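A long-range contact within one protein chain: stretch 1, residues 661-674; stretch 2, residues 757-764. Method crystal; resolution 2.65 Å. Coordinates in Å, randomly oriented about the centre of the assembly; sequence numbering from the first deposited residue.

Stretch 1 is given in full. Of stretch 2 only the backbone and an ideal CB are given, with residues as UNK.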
# COMPACT_ATOMS: atom_id res chain seq x y z
N SER A 661 -12.84 6.88 1.11
CA SER A 661 -14.04 7.19 0.34
C SER A 661 -13.76 7.32 -1.15
O SER A 661 -12.75 7.92 -1.55
CB SER A 661 -14.70 8.47 0.86
OG SER A 661 -15.87 8.79 0.12
N TYR A 662 -14.67 6.76 -1.96
CA TYR A 662 -14.63 6.80 -3.42
C TYR A 662 -15.79 7.65 -3.93
O TYR A 662 -16.11 7.58 -5.13
CB TYR A 662 -14.73 5.39 -3.99
CG TYR A 662 -13.43 4.61 -3.95
CD1 TYR A 662 -12.30 5.07 -4.63
CD2 TYR A 662 -13.37 3.36 -3.34
CE1 TYR A 662 -11.12 4.32 -4.66
CE2 TYR A 662 -12.20 2.60 -3.39
CZ TYR A 662 -11.08 3.08 -4.04
OH TYR A 662 -9.94 2.34 -4.08
N GLY A 663 -16.42 8.41 -3.03
CA GLY A 663 -17.56 9.27 -3.33
C GLY A 663 -17.22 10.28 -4.39
O GLY A 663 -16.32 11.10 -4.20
N ASP A 664 -17.90 10.20 -5.54
CA ASP A 664 -17.72 11.04 -6.72
C ASP A 664 -18.16 12.48 -6.42
O ASP A 664 -19.26 12.91 -6.77
CB ASP A 664 -18.48 10.42 -7.91
CG ASP A 664 -18.21 11.08 -9.23
OD1 ASP A 664 -17.08 11.58 -9.43
OD2 ASP A 664 -19.13 11.10 -10.08
N ASP A 665 -17.29 13.21 -5.71
CA ASP A 665 -17.52 14.58 -5.25
C ASP A 665 -16.19 15.36 -5.25
O ASP A 665 -15.11 14.77 -5.38
CB ASP A 665 -18.12 14.55 -3.83
CG ASP A 665 -18.73 15.86 -3.37
OD1 ASP A 665 -19.83 16.21 -3.86
OD2 ASP A 665 -18.10 16.55 -2.53
N GLY A 666 -16.30 16.68 -5.09
CA GLY A 666 -15.17 17.59 -5.03
C GLY A 666 -14.29 17.41 -3.81
O GLY A 666 -13.06 17.49 -3.92
N VAL A 667 -14.90 17.15 -2.63
CA VAL A 667 -14.17 17.00 -1.37
C VAL A 667 -13.15 15.84 -1.45
O VAL A 667 -11.99 16.05 -1.06
CB VAL A 667 -15.11 16.92 -0.13
CG1 VAL A 667 -15.96 15.66 -0.12
CG2 VAL A 667 -14.33 17.06 1.17
N THR A 668 -13.54 14.69 -2.01
CA THR A 668 -12.67 13.52 -2.18
C THR A 668 -11.50 13.83 -3.14
O THR A 668 -10.38 13.38 -2.90
CB THR A 668 -13.50 12.30 -2.59
OG1 THR A 668 -14.32 12.70 -3.68
CG2 THR A 668 -14.39 11.80 -1.46
N VAL A 669 -11.76 14.64 -4.19
CA VAL A 669 -10.76 15.10 -5.16
C VAL A 669 -9.76 16.01 -4.42
O VAL A 669 -8.55 15.83 -4.55
CB VAL A 669 -11.42 15.82 -6.37
CG1 VAL A 669 -10.39 16.50 -7.26
CG2 VAL A 669 -12.26 14.85 -7.19
N PHE A 670 -10.27 16.96 -3.62
CA PHE A 670 -9.48 17.89 -2.83
C PHE A 670 -8.60 17.18 -1.79
O PHE A 670 -7.45 17.56 -1.60
CB PHE A 670 -10.39 18.94 -2.18
CG PHE A 670 -10.59 20.18 -3.03
CD1 PHE A 670 -11.25 20.10 -4.26
CD2 PHE A 670 -10.11 21.41 -2.62
CE1 PHE A 670 -11.40 21.24 -5.06
CE2 PHE A 670 -10.27 22.55 -3.42
CZ PHE A 670 -10.92 22.45 -4.63
N ASP A 671 -9.13 16.13 -1.18
CA ASP A 671 -8.45 15.32 -0.18
C ASP A 671 -7.36 14.45 -0.77
O ASP A 671 -6.35 14.21 -0.12
CB ASP A 671 -9.46 14.44 0.56
CG ASP A 671 -10.38 15.15 1.54
OD1 ASP A 671 -10.51 16.39 1.46
OD2 ASP A 671 -10.97 14.47 2.39
N ALA A 672 -7.56 13.94 -1.99
CA ALA A 672 -6.60 13.07 -2.63
C ALA A 672 -5.48 13.84 -3.30
O ALA A 672 -4.36 13.34 -3.39
CB ALA A 672 -7.30 12.18 -3.64
N LEU A 673 -5.78 15.06 -3.78
CA LEU A 673 -4.83 15.89 -4.50
C LEU A 673 -4.15 16.96 -3.62
O LEU A 673 -3.26 17.67 -4.10
CB LEU A 673 -5.53 16.51 -5.71
CG LEU A 673 -5.58 15.68 -7.01
CD1 LEU A 673 -6.45 14.44 -6.87
CD2 LEU A 673 -6.11 16.52 -8.15
N GLY A 674 -4.54 17.02 -2.34
CA GLY A 674 -3.99 17.95 -1.36
C GLY A 674 -4.24 19.40 -1.69
O GLY A 674 -3.31 20.21 -1.67
N UNK A 757 -18.52 22.04 -11.13
CA UNK A 757 -17.75 21.40 -10.07
C UNK A 757 -17.00 20.17 -10.55
O UNK A 757 -17.53 19.38 -11.34
CB UNK A 757 -18.67 21.02 -8.91
N UNK A 758 -15.75 20.00 -10.07
CA UNK A 758 -14.94 18.85 -10.46
C UNK A 758 -15.04 17.75 -9.41
O UNK A 758 -14.69 17.95 -8.24
CB UNK A 758 -13.48 19.26 -10.66
N UNK A 759 -15.53 16.59 -9.85
CA UNK A 759 -15.65 15.37 -9.08
C UNK A 759 -14.64 14.34 -9.65
O UNK A 759 -13.86 14.69 -10.53
CB UNK A 759 -17.08 14.84 -9.12
N UNK A 760 -14.59 13.12 -9.10
CA UNK A 760 -13.65 12.08 -9.53
C UNK A 760 -13.85 11.71 -11.01
O UNK A 760 -12.89 11.70 -11.78
CB UNK A 760 -13.81 10.84 -8.65
N UNK A 761 -15.11 11.45 -11.40
CA UNK A 761 -15.48 11.07 -12.76
C UNK A 761 -15.12 12.13 -13.81
O UNK A 761 -14.84 11.75 -14.94
CB UNK A 761 -16.98 10.79 -12.82
N UNK A 762 -15.08 13.43 -13.43
CA UNK A 762 -14.75 14.51 -14.39
C UNK A 762 -13.26 14.89 -14.36
O UNK A 762 -12.80 15.60 -15.26
CB UNK A 762 -15.59 15.75 -14.09
N UNK A 763 -12.49 14.38 -13.36
CA UNK A 763 -11.05 14.60 -13.21
C UNK A 763 -10.32 13.91 -14.37
O UNK A 763 -10.56 12.73 -14.66
CB UNK A 763 -10.55 14.08 -11.86
N UNK A 764 -9.46 14.69 -15.06
CA UNK A 764 -8.66 14.29 -16.22
C UNK A 764 -7.21 14.05 -15.81
O UNK A 764 -6.56 14.96 -15.28
CB UNK A 764 -8.73 15.35 -17.32

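Position 757 has its CA-to-CB bond toward stretch 1, but nothing there lies within 5.5 Å of an ideal CB. Stretch 1 leaves room, and many residues would fit. The residue is G757.

Position 758 points sideways. Its O is 3.3 Å from G666 CA, a CA-H...O contact. The ideal CB is 5.4 Å from V669 CG1, so a medium apolar side chain would suit. It is V758, chi1 t. Its closest side-chain atom, CG1, is 4.7 Å from V669 CG1.

Position 759 also points sideways, and its ideal CB is tight against D664 OD1 at 3.3 Å. The carboxylate of D664 favours a basic or hydrogen-bonding side chain, long enough to curl back to it. The residue is K759. With chi1 p, the chain extends through two t angles and turns at chi4 p. NZ forms a salt bridge with D664 OD2 at 3.5 Å, long for such a pair.

Position 760 has phi/psi -60/-49 and begins a type I turn. Its N is 2.9 Å from D664 OD1, but the angle is too poor for a hydrogen bond. The ideal CB is 4.5 Å from V669 CG2 and 5.1 Å from G663 O. A branched or long aliphatic side chain could reach between them. The residue is I760, chi1 m and chi2 t. Its CG1 packs on V669 CG2 at 3.8 Å. Its CD1 reaches 3.3 Å from G663 O, 3.5 Å from Y662 O and 3.6 Å from T668 OG1, so the tip meets a largely polar surface.

Position 761 presents its backbone N to D664 OD1: 2.8 Å, nearly straight at 176°. Proline, lacking the N-H, is excluded. D664 OD2 remains as an acceptor, so a short donor such as serine or threonine would suit. The residue is S761, chi1 p. OG donates to D664 OD2 at 2.7 Å, so both carboxylate oxygens are engaged. K759 NZ donates to S761 OG at 3.0 Å, linking the amine to the same cluster.

Position 762 points sideways, with nothing of stretch 1 near its ideal CB. Polar residues would do. T762 turns inward on its own stretch: K759 N donates to T762 OG1 at 3.1 Å.

Position 763 points toward the helix, 5.0 Å from V669 CG2 at its ideal CB. A larger aliphatic side chain is expected. L763 places CD1 3.8 Å from V669 CG1 and CD2 4.2 Å from L673 CD1.

Position 764 is out of reach, so stretch 1 sets no preference. It is E764.

Stretch 2 757-764: GVKISTLE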
# COMPACT_ATOMS: atom_id res chain seq x y z
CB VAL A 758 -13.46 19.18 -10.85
CG1 VAL A 758 -12.65 17.91 -11.16
CG2 VAL A 758 -13.39 20.15 -12.03
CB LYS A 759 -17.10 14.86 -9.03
CG LYS A 759 -17.91 15.00 -10.31
CD LYS A 759 -19.38 14.71 -10.02
CE LYS A 759 -20.28 14.84 -11.22
NZ LYS A 759 -20.08 13.73 -12.20
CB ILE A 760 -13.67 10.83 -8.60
CG1 ILE A 760 -13.54 11.22 -7.11
CG2 ILE A 760 -12.58 9.83 -8.99
CD1 ILE A 760 -13.86 10.09 -6.14
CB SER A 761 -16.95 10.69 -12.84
OG SER A 761 -17.79 11.73 -12.36
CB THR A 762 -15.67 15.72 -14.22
OG1 THR A 762 -15.46 16.32 -12.94
CG2 THR A 762 -17.14 15.37 -14.41
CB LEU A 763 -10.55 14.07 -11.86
CG LEU A 763 -9.17 14.54 -11.39
CD1 LEU A 763 -9.22 15.97 -10.87
CD2 LEU A 763 -8.62 13.62 -10.32
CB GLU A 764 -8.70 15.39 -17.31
CG GLU A 764 -10.07 15.67 -17.91
CD GLU A 764 -10.17 16.94 -18.74
OE1 GLU A 764 -11.21 17.63 -18.65
OE2 GLU A 764 -9.20 17.26 -19.48
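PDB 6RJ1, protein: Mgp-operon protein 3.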